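Local coordinates for START domain-containing protein 10 (Homo sapiens, PDB 6SER) that transfers phosphatidylcholine and phosphatidylethanolamine between membranes, favouring a palmitoyl or stearoyl chain at sn-1 and an unsaturated 18-carbon chain at sn-2, at residues A[129-134]-A[161-166]; A[101-106]-A[114-119]. One frame throughout, in Å; residues are numbered along the deposited sequence.

Contact 1: A[129-134]-A[161-166]; sequences DVITLR and LVRAVS
Asp129 and Arg163 face each other as the bridge pair of two parallel strands, and their side chains close a salt bridge over the sheet. Arg163 NH1 gives an almost straight hydrogen bond to Asp129 OD1 (3.0 Å, 177° at the hydrogen). A weak, strongly bent one goes to OD2. The acceptor lies in the guanidinium plane, but NH1 meets OD1 from above the carboxylate plane, the two planes standing 64° apart. The arginine reaches back by folding: CG is anti to the backbone N (chi1 -176°), and bends at chi2 and chi3 then turn the chain toward the aspartate. Ile131 CG1 lies over one guanidinium face, toward its rim, 3.9 Å from Arg163 NH2, an apolar lid that leaves the N-H edge to the acid.

Beneath this pair, Asp129 N donates to Val162 O (3.2 Å) and Ala164 N donates to Asp129 O (3.0 Å), so the aspartate main chain is gripped by the residues flanking Arg163. Beyond it the strands diverge. Water 2 accepts from Ile131 N at 3.1 Å and also hydrogen-bonds Ala164 O, filling the place of a direct bond. Small side chains suit the far face: Val130 CG1 touches Ala164 CB at 3.8 Å, and Thr132 CG2 meets Ser166 CB.

In the second shell, Tyr116 OH hydrogen-bonds Asp129 OD2, helping to position the carboxylate, while Ser166 OG bonds to Asn147 OD1. The arginine and the tyrosine hydroxyl would probably favour the ionised form of the buried aspartate. From Ile131 onward strand 142-151 pairs with strand 127-139, and also with strand 161-175, so the direct parallel bridge is confined to Asp129 and Arg163, a local feature of the curved, otherwise largely antiparallel sheet of this START domain.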
loop_
_atom_site.group_PDB
_atom_site.type_symbol
_atom_site.label_atom_id
_atom_site.label_comp_id
_atom_site.label_asym_id
_atom_site.label_seq_id
_atom_site.Cartn_x
_atom_site.Cartn_y
_atom_site.Cartn_z
ATOM N N ASP A 129 -3.851 -4.792 12.384
ATOM C CA ASP A 129 -3.634 -5.750 11.293
ATOM C C ASP A 129 -4.639 -5.515 10.179
ATOM O O ASP A 129 -5.659 -5.042 10.430
ATOM C CB ASP A 129 -3.537 -7.192 11.780
ATOM C CG ASP A 129 -4.775 -7.837 12.339
ATOM O OD1 ASP A 129 -5.735 -7.176 12.564
ATOM O OD2 ASP A 129 -4.713 -8.963 12.555
ATOM N N VAL A 130 -4.266 -5.906 8.998
ATOM C CA VAL A 130 -5.090 -5.811 7.786
ATOM C C VAL A 130 -4.956 -7.064 6.953
ATOM O O VAL A 130 -3.950 -7.659 6.937
ATOM C CB VAL A 130 -4.729 -4.596 6.928
ATOM C CG1 VAL A 130 -5.236 -3.327 7.518
ATOM C CG2 VAL A 130 -3.267 -4.489 6.627
ATOM N N ILE A 131 -6.050 -7.416 6.326
ATOM C CA ILE A 131 -6.082 -8.432 5.286
ATOM C C ILE A 131 -6.486 -7.705 4.018
ATOM O O ILE A 131 -7.555 -7.085 3.983
ATOM C CB ILE A 131 -7.098 -9.541 5.609
ATOM C CG1 ILE A 131 -6.845 -10.147 6.993
ATOM C CG2 ILE A 131 -7.110 -10.600 4.528
ATOM C CD1 ILE A 131 -5.739 -11.113 7.006
ATOM N N THR A 132 -5.654 -7.769 2.978
ATOM C CA THR A 132 -5.889 -6.985 1.771
ATOM C C THR A 132 -5.783 -7.847 0.520
ATOM O O THR A 132 -5.013 -8.808 0.472
ATOM C CB THR A 132 -4.897 -5.812 1.654
ATOM O OG1 THR A 132 -3.560 -6.314 1.737
ATOM C CG2 THR A 132 -5.117 -4.794 2.764
ATOM N N LEU A 133 -6.570 -7.490 -0.491
ATOM C CA LEU A 133 -6.374 -7.994 -1.839
ATOM C C LEU A 133 -5.480 -7.005 -2.575
ATOM O O LEU A 133 -5.813 -5.822 -2.682
ATOM C CB LEU A 133 -7.709 -8.181 -2.558
ATOM C CG LEU A 133 -7.728 -8.870 -3.930
ATOM C CD1 LEU A 133 -9.143 -9.281 -4.249
ATOM C CD2 LEU A 133 -7.211 -7.973 -5.053
ATOM N N ARG A 134 -4.346 -7.482 -3.061
ATOM C CA ARG A 134 -3.345 -6.656 -3.719
ATOM C C ARG A 134 -3.276 -7.052 -5.184
ATOM O O ARG A 134 -3.347 -8.243 -5.510
ATOM C CB ARG A 134 -1.964 -6.843 -3.049
ATOM C CG ARG A 134 -0.873 -5.904 -3.535
ATOM C CD ARG A 134 0.374 -5.987 -2.653
ATOM N NE ARG A 134 1.202 -7.169 -2.925
ATOM C CZ ARG A 134 1.147 -8.313 -2.239
ATOM N NH1 ARG A 134 1.954 -9.326 -2.562
ATOM N NH2 ARG A 134 0.292 -8.455 -1.233
ATOM N N LEU A 161 -5.528 -7.484 18.632
ATOM C CA LEU A 161 -5.206 -6.528 17.578
ATOM C C LEU A 161 -6.482 -5.899 17.041
ATOM O O LEU A 161 -7.496 -6.576 16.871
ATOM C CB LEU A 161 -4.463 -7.194 16.402
ATOM C CG LEU A 161 -2.958 -7.482 16.430
ATOM C CD1 LEU A 161 -2.299 -6.733 17.542
ATOM C CD2 LEU A 161 -2.724 -8.951 16.594
ATOM N N VAL A 162 -6.385 -4.648 16.677
ATOM C CA VAL A 162 -7.531 -3.978 16.053
ATOM C C VAL A 162 -7.471 -4.285 14.570
ATOM O O VAL A 162 -6.479 -4.106 14.032
ATOM C CB VAL A 162 -7.471 -2.472 16.308
ATOM C CG1 VAL A 162 -8.512 -1.734 15.522
ATOM C CG2 VAL A 162 -7.613 -2.185 17.772
ATOM N N ARG A 163 -8.530 -4.795 13.997
ATOM C CA ARG A 163 -8.550 -5.029 12.551
ATOM C C ARG A 163 -8.873 -3.734 11.839
ATOM O O ARG A 163 -9.925 -3.318 11.892
ATOM C CB ARG A 163 -9.522 -6.118 12.136
ATOM C CG ARG A 163 -9.461 -6.414 10.652
ATOM C CD ARG A 163 -8.138 -7.054 10.415
ATOM N NE ARG A 163 -8.603 -8.347 10.162
ATOM C CZ ARG A 163 -8.305 -9.452 10.740
ATOM N NH1 ARG A 163 -7.391 -9.558 11.658
ATOM N NH2 ARG A 163 -8.916 -10.504 10.317
ATOM N N ALA A 164 -7.912 -3.171 11.165
ATOM C CA ALA A 164 -8.100 -1.955 10.381
ATOM C C ALA A 164 -8.646 -2.309 9.010
ATOM O O ALA A 164 -8.723 -3.433 8.657
ATOM C CB ALA A 164 -6.813 -1.234 10.288
ATOM N N VAL A 165 -9.059 -1.289 8.323
ATOM C CA VAL A 165 -9.647 -1.437 6.988
ATOM C C VAL A 165 -8.938 -0.509 6.023
ATOM O O VAL A 165 -8.934 0.645 6.192
ATOM C CB VAL A 165 -11.147 -1.146 6.966
ATOM C CG1 VAL A 165 -11.700 -1.257 5.578
ATOM C CG2 VAL A 165 -11.937 -1.943 7.947
ATOM N N SER A 166 -8.358 -1.093 5.024
ATOM C CA SER A 166 -7.760 -0.338 3.930
ATOM C C SER A 166 -8.840 -0.126 2.872
ATOM O O SER A 166 -9.159 -1.044 2.113
ATOM C CB SER A 166 -6.542 -1.079 3.377
ATOM O OG SER A 166 -6.210 -0.601 2.075
HETATM O O HOH W 1 -7.499 -8.317 14.505
HETATM O O HOH W 2 -8.349 -5.423 6.805
#

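Contact 2: A[101-106]-A[114-119]; sequences ETFDIA and VGYYSW
Glu101 O takes the N-H of Ser118 at 2.8 Å, nearly along the C=O axis, and the glutamate side chain adds a longer link through water 3, which donates to OE1 and hydrogen-bonds Ser118 OG. An exposed, extended acid suits this solvent-bridged position.

Thr102 and Tyr117 form a non-hydrogen-bonded pair. With Thr102 OG1 anti to its backbone N (chi1 -178°), the hydroxyl comes to the edge of the Tyr117 ring, 3.6 Å from CD1. Farther out, Tyr117 OH bonds to Asp96, and Arg92 of helix 89-95 touches both side chains.

Phe103 is paired with Tyr116 by two backbone bonds, Phe103 N to Tyr116 O (3.1 Å) and Tyr116 N to Phe103 O (2.8 Å). On this face their rings lie near parallel, planes 26° apart, but slid so far that they barely overlap. Instead, Tyr116 CB makes a CH-pi contact over the Phe103 face, offset toward its rim, 4.0 Å from the centroid. Phe103 CE2 meets Tyr116 CD2 at 3.6 Å.

Asp104 lies on the Thr102 face opposite Gly115; the CA atoms are only 3.9 Å apart, and glycine fits because a CB there would run into Asp104 OD1 as that side chain is placed. The Asp104 carboxylate forms a salt bridge with Arg134. Next, Ile105 lays CD1 against Tyr116 CB, a branched aliphatic extending the aromatic patch.

Ile105 N and Ala106 N both donate to Val114 O, the former at 2.6 Å, and Val114 N returns a bond to Ala106 O. Two residues facing one across antiparallel strands define a classic beta bulge, here in the hairpin of strands 99-109 and 112-119 in the START sheet.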
loop_
_atom_site.group_PDB
_atom_site.type_symbol
_atom_site.label_atom_id
_atom_site.label_comp_id
_atom_site.label_asym_id
_atom_site.label_seq_id
_atom_site.Cartn_x
_atom_site.Cartn_y
_atom_site.Cartn_z
ATOM N N GLU A 101 4.239 -8.586 11.657
ATOM C CA GLU A 101 4.124 -9.776 10.836
ATOM C C GLU A 101 3.609 -9.327 9.477
ATOM O O GLU A 101 2.720 -8.472 9.413
ATOM C CB GLU A 101 3.146 -10.764 11.485
ATOM C CG GLU A 101 3.552 -12.202 11.425
ATOM C CD GLU A 101 2.704 -13.067 12.341
ATOM O OE1 GLU A 101 1.847 -12.511 13.074
ATOM O OE2 GLU A 101 2.898 -14.303 12.327
ATOM N N THR A 102 4.172 -9.868 8.396
ATOM C CA THR A 102 3.591 -9.627 7.079
ATOM C C THR A 102 3.946 -10.789 6.162
ATOM O O THR A 102 5.096 -11.230 6.133
ATOM C CB THR A 102 4.057 -8.287 6.474
ATOM O OG1 THR A 102 3.411 -8.081 5.210
ATOM C CG2 THR A 102 5.587 -8.255 6.264
ATOM N N PHE A 103 2.956 -11.277 5.420
ATOM C CA PHE A 103 3.154 -12.414 4.527
ATOM C C PHE A 103 1.955 -12.515 3.606
ATOM O O PHE A 103 0.856 -12.080 3.957
ATOM C CB PHE A 103 3.321 -13.722 5.309
ATOM C CG PHE A 103 2.231 -13.967 6.313
ATOM C CD1 PHE A 103 1.051 -14.599 5.947
ATOM C CD2 PHE A 103 2.386 -13.551 7.634
ATOM C CE1 PHE A 103 0.037 -14.817 6.887
ATOM C CE2 PHE A 103 1.391 -13.771 8.577
ATOM C CZ PHE A 103 0.211 -14.405 8.203
ATOM N N ASP A 104 2.172 -13.090 2.431
ATOM C CA ASP A 104 1.055 -13.372 1.543
ATOM C C ASP A 104 0.358 -14.643 1.992
ATOM O O ASP A 104 0.973 -15.536 2.583
ATOM C CB ASP A 104 1.521 -13.518 0.094
ATOM C CG ASP A 104 1.819 -12.180 -0.558
ATOM O OD1 ASP A 104 1.302 -11.151 -0.068
ATOM O OD2 ASP A 104 2.564 -12.161 -1.560
ATOM N N ILE A 105 -0.935 -14.715 1.709
ATOM C CA ILE A 105 -1.779 -15.827 2.130
ATOM C C ILE A 105 -2.081 -16.761 0.972
ATOM O O ILE A 105 -1.978 -17.983 1.096
ATOM C CB ILE A 105 -3.081 -15.290 2.761
ATOM C CG1 ILE A 105 -2.769 -14.535 4.061
ATOM C CG2 ILE A 105 -4.100 -16.428 2.959
ATOM C CD1 ILE A 105 -3.956 -13.805 4.652
ATOM N N ALA A 106 -2.468 -16.196 -0.163
ATOM C CA ALA A 106 -2.860 -17.000 -1.303
ATOM C C ALA A 106 -2.845 -16.120 -2.537
ATOM O O ALA A 106 -2.856 -14.891 -2.452
ATOM C CB ALA A 106 -4.245 -17.630 -1.100
ATOM N N VAL A 114 -3.663 -12.213 -1.991
ATOM C CA VAL A 114 -4.226 -11.825 -0.707
ATOM C C VAL A 114 -3.132 -11.971 0.338
ATOM O O VAL A 114 -2.429 -12.987 0.369
ATOM C CB VAL A 114 -5.455 -12.683 -0.337
ATOM C CG1 VAL A 114 -6.122 -12.145 0.943
ATOM C CG2 VAL A 114 -6.439 -12.713 -1.486
ATOM N N GLY A 115 -3.005 -10.966 1.212
ATOM C CA GLY A 115 -1.916 -10.939 2.165
ATOM C C GLY A 115 -2.308 -10.305 3.482
ATOM O O GLY A 115 -3.409 -9.759 3.654
ATOM N N TYR A 116 -1.358 -10.380 4.420
ATOM C CA TYR A 116 -1.553 -10.035 5.814
ATOM C C TYR A 116 -0.455 -9.082 6.243
ATOM O O TYR A 116 0.699 -9.238 5.843
ATOM C CB TYR A 116 -1.511 -11.281 6.706
ATOM C CG TYR A 116 -1.680 -10.960 8.165
ATOM C CD1 TYR A 116 -2.952 -10.801 8.718
ATOM C CD2 TYR A 116 -0.582 -10.812 8.992
ATOM C CE1 TYR A 116 -3.126 -10.503 10.045
ATOM C CE2 TYR A 116 -0.749 -10.526 10.321
ATOM C CZ TYR A 116 -2.026 -10.361 10.843
ATOM O OH TYR A 116 -2.202 -10.058 12.170
ATOM N N TYR A 117 -0.817 -8.106 7.078
ATOM C CA TYR A 117 0.156 -7.130 7.572
ATOM C C TYR A 117 -0.259 -6.631 8.952
ATOM O O TYR A 117 -1.378 -6.129 9.112
ATOM C CB TYR A 117 0.276 -5.967 6.589
ATOM C CG TYR A 117 1.208 -4.857 7.036
ATOM C CD1 TYR A 117 2.553 -4.867 6.679
ATOM C CD2 TYR A 117 0.736 -3.781 7.791
ATOM C CE1 TYR A 117 3.408 -3.846 7.064
ATOM C CE2 TYR A 117 1.589 -2.757 8.185
ATOM C CZ TYR A 117 2.925 -2.800 7.819
ATOM O OH TYR A 117 3.783 -1.795 8.212
ATOM N N SER A 118 0.651 -6.730 9.926
ATOM C CA SER A 118 0.482 -6.268 11.302
ATOM C C SER A 118 1.489 -5.176 11.618
ATOM O O SER A 118 2.643 -5.243 11.186
ATOM C CB SER A 118 0.730 -7.384 12.321
ATOM O OG SER A 118 -0.085 -8.500 12.107
ATOM N N TRP A 119 1.083 -4.207 12.440
ATOM C CA TRP A 119 2.036 -3.189 12.858
ATOM C C TRP A 119 1.710 -2.697 14.261
ATOM O O TRP A 119 0.579 -2.825 14.737
ATOM C CB TRP A 119 2.099 -2.029 11.852
ATOM C CG TRP A 119 0.938 -1.072 11.794
ATOM C CD1 TRP A 119 0.905 0.182 12.325
ATOM C CD2 TRP A 119 -0.329 -1.255 11.126
ATOM N NE1 TRP A 119 -0.302 0.783 12.052
ATOM C CE2 TRP A 119 -1.074 -0.071 11.314
ATOM C CE3 TRP A 119 -0.902 -2.299 10.395
ATOM C CZ2 TRP A 119 -2.358 0.098 10.798
ATOM C CZ3 TRP A 119 -2.181 -2.126 9.880
ATOM C CH2 TRP A 119 -2.896 -0.939 10.088
HETATM O O HOH W 3 0.285 -10.164 14.072
#

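In the fold
Both contacts lie in one curved sheet, where strands 112-119 and 127-139 are neighbours, so that the second strand of contact 2 lies against the first strand of contact 1. Their centres are about 9 Å apart, and each is partly buried rather than wholly core or surface. Contact 2, a local hairpin, is secured by a run of backbone bonds and by aromatic packing, with an exposed acid at one end. Contact 1 joins strands more distant in sequence, has fewer direct backbone bonds, and relies on a salt bridge and waters. Val130 N to Tyr117 O (2.9 Å) and the packing of Ile131 CD1 on Tyr116 CD1 (3.3 Å) link the two.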